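Local coordinates for protein acetylxylan esterase (Geobacillus stearothermophilus, PDB 5BN1) that removes acetyl side groups from the xylose backbone of xylan and xylo-oligosaccharides, working as a doughnut-shaped homooctamer of two staggered tetrameric rings, at residues I89-V94 against R149-Y154; Y138-E143 against W190-P195; A174-V179 against M201-A206. The protein carries 1 engineered substitution. One frame throughout, in Å; residues are numbered along the deposited sequence.

Contact 1: residues I89-V94 against R149-Y154; sequences IGINDV and RTMDQY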
loop_
_atom_site.group_PDB
_atom_site.type_symbol
_atom_site.label_atom_id
_atom_site.label_comp_id
_atom_site.label_asym_id
_atom_site.label_seq_id
_atom_site.Cartn_x
_atom_site.Cartn_y
_atom_site.Cartn_z
ATOM N N ILE A 89 17.890 -29.996 3.567
ATOM C CA ILE A 89 16.586 -30.332 2.975
ATOM C C ILE A 89 16.032 -31.569 3.637
ATOM O O ILE A 89 16.750 -32.416 4.204
ATOM C CB ILE A 89 16.688 -30.509 1.462
ATOM C CG1 ILE A 89 15.351 -30.317 0.718
ATOM C CG2 ILE A 89 17.401 -31.882 1.145
ATOM C CD1 ILE A 89 14.938 -28.835 0.632
ATOM N N GLY A 90 14.699 -31.624 3.702
ATOM C CA GLY A 90 13.947 -32.747 4.361
ATOM C C GLY A 90 12.845 -32.320 5.279
ATOM O O GLY A 90 11.949 -33.076 5.528
ATOM N N ILE A 91 12.920 -31.082 5.832
ATOM C CA ILE A 91 11.835 -30.664 6.680
ATOM C C ILE A 91 10.478 -30.757 6.003
ATOM O O ILE A 91 9.542 -31.287 6.590
ATOM C CB ILE A 91 12.078 -29.258 7.226
ATOM C CG1 ILE A 91 13.175 -29.279 8.276
ATOM C CG2 ILE A 91 10.782 -28.693 7.886
ATOM C CD1 ILE A 91 13.693 -27.932 8.750
ATOM N N ASN A 92 10.355 -30.270 4.772
ATOM C CA ASN A 92 9.092 -30.239 4.076
ATOM C C ASN A 92 8.710 -31.645 3.575
ATOM O O ASN A 92 7.560 -32.041 3.597
ATOM C CB ASN A 92 9.075 -29.258 2.994
ATOM C CG ASN A 92 9.135 -27.848 3.541
ATOM O OD1 ASN A 92 8.276 -27.507 4.392
ATOM N ND2 ASN A 92 9.965 -27.046 3.051
ATOM N N ASP A 93 9.747 -32.401 3.145
ATOM C CA ASP A 93 9.579 -33.780 2.707
ATOM C C ASP A 93 8.818 -34.571 3.731
ATOM O O ASP A 93 7.961 -35.418 3.394
ATOM C CB ASP A 93 10.944 -34.362 2.438
ATOM C CG ASP A 93 11.801 -33.517 1.543
ATOM O OD1 ASP A 93 12.117 -32.307 1.904
ATOM O OD2 ASP A 93 12.241 -33.927 0.429
ATOM N N VAL A 94 9.119 -34.370 5.007
ATOM C CA VAL A 94 8.524 -34.929 6.163
ATOM C C VAL A 94 7.209 -34.206 6.502
ATOM O O VAL A 94 6.197 -34.830 6.760
ATOM C CB VAL A 94 9.487 -34.938 7.337
ATOM C CG1 VAL A 94 8.829 -35.400 8.571
ATOM C CG2 VAL A 94 10.709 -35.841 7.000
ATOM N N ARG A 149 10.241 -38.501 15.116
ATOM C CA ARG A 149 10.787 -39.854 14.766
ATOM C C ARG A 149 11.065 -39.977 13.317
ATOM O O ARG A 149 12.143 -40.434 12.872
ATOM C CB ARG A 149 9.852 -40.896 15.284
ATOM C CG ARG A 149 10.341 -42.315 15.057
ATOM C CD ARG A 149 9.383 -43.257 15.833
ATOM N NE ARG A 149 8.001 -43.227 15.370
ATOM C CZ ARG A 149 6.825 -43.091 16.093
ATOM N NH1 ARG A 149 6.725 -42.949 17.444
ATOM N NH2 ARG A 149 5.664 -43.111 15.415
ATOM N N THR A 150 10.123 -39.527 12.472
ATOM C CA THR A 150 10.380 -39.478 11.068
ATOM C C THR A 150 11.543 -38.681 10.640
ATOM O O THR A 150 12.396 -38.964 9.834
ATOM C CB THR A 150 9.054 -39.209 10.286
ATOM O OG1 THR A 150 8.022 -40.140 10.666
ATOM C CG2 THR A 150 9.228 -39.143 8.833
ATOM N N MET A 151 11.571 -37.445 11.213
ATOM C CA MET A 151 12.642 -36.576 10.883
ATOM C C MET A 151 14.041 -37.184 11.202
ATOM O O MET A 151 14.954 -37.016 10.431
ATOM C CB MET A 151 12.479 -35.212 11.640
ATOM C CG MET A 151 13.188 -34.085 10.990
ATOM S SD MET A 151 12.558 -33.535 9.395
ATOM C CE MET A 151 11.122 -32.667 10.028
ATOM N N ASP A 152 14.103 -37.850 12.355
ATOM C CA ASP A 152 15.350 -38.553 12.776
ATOM C C ASP A 152 15.738 -39.597 11.718
ATOM O O ASP A 152 16.939 -39.729 11.349
ATOM C CB ASP A 152 15.295 -39.152 14.113
ATOM C CG ASP A 152 15.393 -38.156 15.275
ATOM O OD1 ASP A 152 15.475 -36.984 15.033
ATOM O OD2 ASP A 152 15.259 -38.705 16.403
ATOM N N GLN A 153 14.719 -40.271 11.174
ATOM C CA GLN A 153 15.005 -41.270 10.096
ATOM C C GLN A 153 15.580 -40.655 8.873
ATOM O O GLN A 153 16.547 -41.086 8.255
ATOM C CB GLN A 153 13.760 -42.064 9.847
ATOM C CG GLN A 153 14.022 -43.094 8.747
ATOM C CD GLN A 153 12.813 -43.969 8.538
ATOM O OE1 GLN A 153 11.621 -43.483 8.435
ATOM N NE2 GLN A 153 13.051 -45.281 8.623
ATOM N N TYR A 154 15.053 -39.482 8.385
ATOM C CA TYR A 154 15.593 -38.711 7.283
ATOM C C TYR A 154 16.987 -38.206 7.607
ATOM O O TYR A 154 17.856 -38.210 6.739
ATOM C CB TYR A 154 14.639 -37.567 6.867
ATOM C CG TYR A 154 13.427 -37.990 6.022
ATOM C CD1 TYR A 154 12.496 -38.907 6.552
ATOM C CD2 TYR A 154 13.196 -37.441 4.790
ATOM C CE1 TYR A 154 11.389 -39.355 5.770
ATOM C CE2 TYR A 154 12.098 -37.833 4.027
ATOM C CZ TYR A 154 11.231 -38.739 4.571
ATOM O OH TYR A 154 10.105 -39.164 3.805
#
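V94 and M151 bring the two backbones closest, their CA atoms 6.5 Å apart, while G90 faces Y154 at the other end with 6.8 Å between CA atoms. G90 is the N-cap of helix 91-99, and its O accepts the N of V94. At its backbone angles (phi 133°) a CB would collide with the preceding carbonyl O, reason enough for a glycine.

V94 is the largest contributor to the packing. Its CG2, anti to the carbonyl carbon, is set squarely over the Y154 ring, 3.5 Å from the centroid and 7° off the ring normal, a CH-pi contact. The other branch, CG1, meets T150 CG2 at 3.8 Å. M151 bends at both chi2 and chi3, and its sulfur lies 3.8 Å from V94 CG2 while its CE reaches the I91 CA at 4.0 Å. D93 adds only its CB, 4.0 Å from Y154 CE2; its OD2 is taken by the N of V66.

G90, I91, N92 and D93 match the GxND block of SGNH hydrolases. N92, inferred to stabilise the transition state, points away from helix 146-165 and gives its ND2 to N64 O. The Y154 hydroxyl bonds to V108 O. The pair thus joins the turn after strand 84-88 to helix 146-165, with Y113 and L110 of helix 110-124 against D93 and Y154.

Contact 2: residues Y138-E143 against W190-P195; sequences YIEGNE and WDRVHP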
loop_
_atom_site.group_PDB
_atom_site.type_symbol
_atom_site.label_atom_id
_atom_site.label_comp_id
_atom_site.label_asym_id
_atom_site.label_seq_id
_atom_site.Cartn_x
_atom_site.Cartn_y
_atom_site.Cartn_z
ATOM N N TYR A 138 13.661 -31.070 13.611
ATOM C CA TYR A 138 12.307 -30.770 14.134
ATOM C C TYR A 138 12.508 -30.385 15.545
ATOM O O TYR A 138 13.145 -31.122 16.323
ATOM C CB TYR A 138 11.357 -31.914 13.944
ATOM C CG TYR A 138 9.899 -31.622 14.218
ATOM C CD1 TYR A 138 9.268 -30.589 13.564
ATOM C CD2 TYR A 138 9.145 -32.443 15.027
ATOM C CE1 TYR A 138 7.935 -30.339 13.731
ATOM C CE2 TYR A 138 7.786 -32.174 15.209
ATOM C CZ TYR A 138 7.201 -31.154 14.536
ATOM O OH TYR A 138 5.825 -30.977 14.717
ATOM N N ILE A 139 11.999 -29.180 15.917
ATOM C CA ILE A 139 12.325 -28.686 17.233
ATOM C C ILE A 139 11.327 -29.238 18.230
ATOM O O ILE A 139 10.267 -28.687 18.560
ATOM C CB ILE A 139 12.358 -27.119 17.216
ATOM C CG1 ILE A 139 13.310 -26.634 16.178
ATOM C CG2 ILE A 139 12.686 -26.591 18.648
ATOM C CD1 ILE A 139 13.317 -25.117 15.937
ATOM N N GLU A 140 11.625 -30.462 18.720
ATOM C CA GLU A 140 10.713 -31.276 19.505
ATOM C C GLU A 140 11.599 -32.277 20.249
ATOM O O GLU A 140 12.362 -32.986 19.558
ATOM C CB GLU A 140 9.713 -32.061 18.552
ATOM C CG GLU A 140 8.929 -33.099 19.279
ATOM C CD GLU A 140 8.217 -32.584 20.485
ATOM O OE1 GLU A 140 7.366 -31.627 20.355
ATOM O OE2 GLU A 140 8.494 -33.062 21.647
ATOM N N GLY A 141 11.645 -32.263 21.568
ATOM C CA GLY A 141 12.551 -33.125 22.323
ATOM C C GLY A 141 12.049 -34.521 22.545
ATOM O O GLY A 141 12.867 -35.398 22.917
ATOM N N ASN A 142 10.790 -34.774 22.292
ATOM C CA ASN A 142 10.241 -36.166 22.446
ATOM C C ASN A 142 10.521 -36.974 21.213
ATOM O O ASN A 142 9.902 -36.787 20.168
ATOM C CB ASN A 142 8.777 -36.173 22.800
ATOM C CG ASN A 142 8.189 -37.578 22.933
ATOM O OD1 ASN A 142 8.952 -38.540 23.005
ATOM N ND2 ASN A 142 6.891 -37.691 22.873
ATOM N N GLU A 143 11.466 -37.945 21.323
ATOM C CA GLU A 143 11.873 -38.765 20.212
ATOM C C GLU A 143 10.741 -39.615 19.698
ATOM O O GLU A 143 10.846 -40.043 18.526
ATOM C CB GLU A 143 13.005 -39.727 20.624
ATOM C CG GLU A 143 14.296 -39.062 20.887
ATOM C CD GLU A 143 15.397 -40.021 21.424
ATOM O OE1 GLU A 143 15.126 -41.218 21.614
ATOM O OE2 GLU A 143 16.435 -39.492 21.767
ATOM N N TRP A 190 7.303 -21.561 17.614
ATOM C CA TRP A 190 5.935 -21.935 17.808
ATOM C C TRP A 190 5.525 -23.158 16.946
ATOM O O TRP A 190 4.784 -23.992 17.469
ATOM C CB TRP A 190 4.960 -20.819 17.517
ATOM C CG TRP A 190 4.724 -19.826 18.625
ATOM C CD1 TRP A 190 5.352 -19.725 19.810
ATOM C CD2 TRP A 190 3.723 -18.780 18.569
ATOM N NE1 TRP A 190 4.776 -18.656 20.533
ATOM C CE2 TRP A 190 3.788 -18.103 19.802
ATOM C CE3 TRP A 190 2.782 -18.411 17.635
ATOM C CZ2 TRP A 190 2.930 -17.033 20.084
ATOM C CZ3 TRP A 190 1.922 -17.263 17.918
ATOM C CH2 TRP A 190 1.998 -16.683 19.144
ATOM N N ASP A 191 5.984 -23.204 15.703
ATOM C CA ASP A 191 5.516 -24.310 14.838
ATOM C C ASP A 191 6.581 -25.437 14.825
ATOM O O ASP A 191 6.364 -26.371 14.046
ATOM C CB ASP A 191 5.271 -23.764 13.424
ATOM C CG ASP A 191 6.451 -23.256 12.719
ATOM O OD1 ASP A 191 7.628 -23.436 13.151
ATOM O OD2 ASP A 191 6.256 -22.588 11.636
ATOM N N ARG A 192 7.579 -25.389 15.668
ATOM C CA ARG A 192 8.617 -26.406 15.736
ATOM C C ARG A 192 9.493 -26.473 14.546
ATOM O O ARG A 192 10.290 -27.467 14.510
ATOM C CB ARG A 192 8.077 -27.778 16.250
ATOM C CG ARG A 192 7.471 -27.717 17.645
ATOM C CD ARG A 192 6.917 -29.041 18.115
ATOM N NE ARG A 192 5.556 -29.267 17.543
ATOM C CZ ARG A 192 4.909 -30.439 17.570
ATOM N NH1 ARG A 192 5.465 -31.418 18.228
ATOM N NH2 ARG A 192 3.723 -30.609 17.043
ATOM N N VAL A 193 9.429 -25.557 13.621
ATOM C CA VAL A 193 10.242 -25.543 12.438
ATOM C C VAL A 193 10.986 -24.241 12.269
ATOM O O VAL A 193 12.202 -24.234 12.097
ATOM C CB VAL A 193 9.425 -25.873 11.217
ATOM C CG1 VAL A 193 10.214 -25.641 9.938
ATOM C CG2 VAL A 193 8.938 -27.334 11.341
ATOM N N HIS A 194 10.265 -23.097 12.241
ATOM C CA HIS A 194 10.793 -21.811 11.913
ATOM C C HIS A 194 11.209 -21.106 13.199
ATOM O O HIS A 194 10.322 -20.664 13.959
ATOM C CB HIS A 194 9.739 -20.971 11.235
ATOM C CG HIS A 194 9.320 -21.547 9.913
ATOM N ND1 HIS A 194 8.186 -22.235 9.750
ATOM C CD2 HIS A 194 9.973 -21.565 8.717
ATOM C CE1 HIS A 194 8.050 -22.574 8.478
ATOM N NE2 HIS A 194 9.155 -22.251 7.856
ATOM N N PRO A 195 12.484 -21.010 13.472
ATOM C CA PRO A 195 12.909 -20.531 14.755
ATOM C C PRO A 195 13.205 -19.020 14.851
ATOM O O PRO A 195 13.264 -18.340 13.844
ATOM C CB PRO A 195 14.158 -21.333 15.075
ATOM C CG PRO A 195 14.744 -21.440 13.811
ATOM C CD PRO A 195 13.653 -21.519 12.724
HETATM O O HOH W 1 4.556 -28.631 13.408
#
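It is the hydroxyl of Y138, not its ring, that stands over the R192 guanidinium. OH lies 3.0 Å above the guanidinium plane, over its centre, and the ring and guanidinium planes are 42° apart. From above, the hydroxyl is close to NE and NH2, but the angles are too poor for hydrogen bonds. It is held instead by Y184 OH of a second subunit and by a water, 3.0 Å from Y138 OH, that donates to D191 O.

E140 meets the same guanidinium at its edge. Its chain runs beside that of R192 and the carboxylate plane is turned 89° to the guanidinium; the salt bridge from R192 NH1 to E140 OE1, 2.9 Å, meets that oxygen on its anti side, out of the carboxylate plane. E140 OE2 is occupied by N142 N, which probably restrains rotation of the carboxylate.

A nearly straight backbone bond, I139 N to R192 O at 2.8 Å, ties the loops together. V193 CG2 sits at the Y138 ring edge, 4.0 Å from CD1, and I139 CD1 touches P195 CB at 4.0 Å.

Next to R192, V193 N closes an Asx turn on D191 OD1, and H194 N, on the syn lone pair, adds the Asx motif. D191 OD2 accepts H194 ND1 at 2.7 Å, nearly in the imidazole plane (2° out of it), and H194 NE2 bonds to S15 OG. This D-x-x-H turn is the one expected of an SGNH esterase, with S15, H194 and D191 as the inferred catalytic triad.

Contact 3: residues A174-V179 against M201-A206; sequences AAFNEV and MILARA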
loop_
_atom_site.group_PDB
_atom_site.type_symbol
_atom_site.label_atom_id
_atom_site.label_comp_id
_atom_site.label_asym_id
_atom_site.label_seq_id
_atom_site.Cartn_x
_atom_site.Cartn_y
_atom_site.Cartn_z
ATOM N N ALA A 174 20.884 -32.747 16.599
ATOM C CA ALA A 174 21.619 -32.847 17.832
ATOM C C ALA A 174 21.892 -31.448 18.411
ATOM O O ALA A 174 21.821 -31.355 19.642
ATOM C CB ALA A 174 22.969 -33.480 17.549
ATOM N N ALA A 175 22.056 -30.474 17.540
ATOM C CA ALA A 175 22.323 -29.068 18.007
ATOM C C ALA A 175 21.071 -28.568 18.751
ATOM O O ALA A 175 21.145 -28.020 19.867
ATOM C CB ALA A 175 22.701 -28.216 16.873
ATOM N N PHE A 176 19.890 -28.823 18.172
ATOM C CA PHE A 176 18.654 -28.420 18.892
ATOM C C PHE A 176 18.394 -29.244 20.138
ATOM O O PHE A 176 17.907 -28.797 21.128
ATOM C CB PHE A 176 17.460 -28.446 17.984
ATOM C CG PHE A 176 17.360 -27.248 17.067
ATOM C CD1 PHE A 176 16.994 -25.996 17.635
ATOM C CD2 PHE A 176 17.571 -27.333 15.739
ATOM C CE1 PHE A 176 16.924 -24.930 16.820
ATOM C CE2 PHE A 176 17.482 -26.260 14.915
ATOM C CZ PHE A 176 17.223 -24.993 15.507
ATOM N N ASN A 177 18.670 -30.565 20.059
ATOM C CA ASN A 177 18.387 -31.406 21.166
ATOM C C ASN A 177 19.098 -30.925 22.448
ATOM O O ASN A 177 18.485 -31.053 23.528
ATOM C CB ASN A 177 18.866 -32.829 20.866
ATOM C CG ASN A 177 18.006 -33.551 19.834
ATOM O OD1 ASN A 177 16.934 -33.097 19.509
ATOM N ND2 ASN A 177 18.535 -34.664 19.300
ATOM N N GLU A 178 20.313 -30.424 22.282
ATOM C CA GLU A 178 21.052 -29.919 23.510
ATOM C C GLU A 178 20.292 -28.761 24.159
ATOM O O GLU A 178 20.055 -28.751 25.364
ATOM C CB GLU A 178 22.393 -29.535 23.082
ATOM C CG GLU A 178 23.205 -28.904 24.249
ATOM C CD GLU A 178 23.550 -29.867 25.408
ATOM O OE1 GLU A 178 23.535 -31.170 25.286
ATOM O OE2 GLU A 178 23.832 -29.220 26.488
ATOM N N VAL A 179 19.774 -27.875 23.330
ATOM C CA VAL A 179 19.030 -26.726 23.912
ATOM C C VAL A 179 17.676 -27.143 24.509
ATOM O O VAL A 179 17.142 -26.545 25.428
ATOM C CB VAL A 179 18.918 -25.615 22.855
ATOM C CG1 VAL A 179 18.102 -24.444 23.364
ATOM C CG2 VAL A 179 20.320 -25.135 22.451
ATOM N N MET A 201 20.895 -18.959 15.334
ATOM C CA MET A 201 22.211 -18.982 15.918
ATOM C C MET A 201 22.661 -20.392 16.200
ATOM O O MET A 201 23.827 -20.731 16.013
ATOM C CB MET A 201 22.331 -18.158 17.221
ATOM C CG MET A 201 22.326 -16.700 16.877
ATOM S SD MET A 201 23.860 -16.118 16.020
ATOM C CE MET A 201 23.210 -14.426 16.042
ATOM N N ILE A 202 21.778 -21.212 16.724
ATOM C CA ILE A 202 22.067 -22.693 16.940
ATOM C C ILE A 202 22.543 -23.283 15.623
ATOM O O ILE A 202 23.564 -24.009 15.590
ATOM C CB ILE A 202 20.852 -23.385 17.535
ATOM C CG1 ILE A 202 20.586 -22.967 18.965
ATOM C CG2 ILE A 202 21.018 -24.932 17.431
ATOM C CD1 ILE A 202 19.188 -23.337 19.446
ATOM N N LEU A 203 21.807 -23.047 14.574
ATOM C CA LEU A 203 22.156 -23.534 13.233
ATOM C C LEU A 203 23.484 -23.005 12.781
ATOM O O LEU A 203 24.329 -23.741 12.285
ATOM C CB LEU A 203 21.100 -23.265 12.211
ATOM C CG LEU A 203 19.747 -23.959 12.389
ATOM C CD1 LEU A 203 18.680 -23.352 11.505
ATOM C CD2 LEU A 203 19.949 -25.437 11.985
ATOM N N ALA A 204 23.695 -21.677 12.884
ATOM C CA ALA A 204 24.975 -21.108 12.399
ATOM C C ALA A 204 26.120 -21.707 13.207
ATOM O O ALA A 204 27.215 -22.000 12.637
ATOM C CB ALA A 204 24.942 -19.621 12.560
ATOM N N ARG A 205 25.989 -21.848 14.512
ATOM C CA ARG A 205 27.027 -22.371 15.347
ATOM C C ARG A 205 27.353 -23.842 14.940
ATOM O O ARG A 205 28.531 -24.182 14.832
ATOM C CB ARG A 205 26.550 -22.338 16.790
ATOM C CG ARG A 205 27.535 -22.934 17.734
ATOM C CD ARG A 205 27.036 -22.944 19.167
ATOM N NE ARG A 205 28.071 -23.363 20.104
ATOM C CZ ARG A 205 27.844 -24.072 21.196
ATOM N NH1 ARG A 205 26.646 -24.382 21.563
ATOM N NH2 ARG A 205 28.874 -24.422 21.996
ATOM N N ALA A 206 26.313 -24.592 14.624
ATOM C CA ALA A 206 26.593 -26.011 14.170
ATOM C C ALA A 206 27.260 -26.031 12.859
ATOM O O ALA A 206 28.230 -26.891 12.667
ATOM C CB ALA A 206 25.294 -26.774 14.175
#
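F176 and I202 meet because each turns its CG or CG1 anti to its own carbonyl carbon, beside the backbone N (F176 chi1 -78°). In I202 this leaves CG2 anti to the N while CG1 stays beside it, and the two branches make different contacts. CG2 settles over the face of the F176 ring, 4.1 Å from the centroid and 10° off the normal, a CH-pi contact. CD1 of I202 lies against the CD1-CE1 side of the same ring, 3.8 Å from F176 CE1, and also meets V179 CG2 at 3.7 Å, the two side chains reaching toward each other tip to tip.

L203 comes to the ring obliquely, its CD2 3.9 Å from F176 CE2. Beside F176, A175 CB touches I202 CG2 at 3.7 Å and, a turn on from I202, A206 CB at 4.0 Å, consistent with A175 and I202 being the residues whose backbones come nearest. The segment axes pass 9.7 Å from each other, with 129° between their N-to-C directions.

In this alpha/beta/alpha fold, built on a five-stranded parallel sheet, helix 172-180 follows the edge strand 168-170, and helix 197-211 follows the loop that carries D191 and H194. No hydrogen bond crosses between the two segments; the side chains that meet are all apolar.

An alanine at F176 would remove the ring and would probably open a gap between the helices, leaving I202 CG2 without the face it lies over and L203 CD2 without its contact to CE2. F137 also meets the F176 ring, while Y37 of helix 37-48 packs against L203. A47 of a third subunit packs on V179 and I202.

All three contacts are largely buried, but their chemistry differs. Contacts 1 and 3 are apolar, each with a methyl group over an aromatic face, and join helices; contact 2 joins two loops through a salt bridge, a backbone bond and a water, and borders a second subunit. Contact 3 too borders another chain, contact 1 none. No helix is shared, but the loops of contact 2 lead into helices 146-165 and 197-211, one side each of contacts 1 and 3. Contact 2 is the go-between: I91 CG2 meets V193 CG1 and I139 CD1 meets F176 CE1, while contacts 1 and 3 do not touch. The inferred oxyanion residue N92 belongs to contact 1, the charge-relay pair to contact 2.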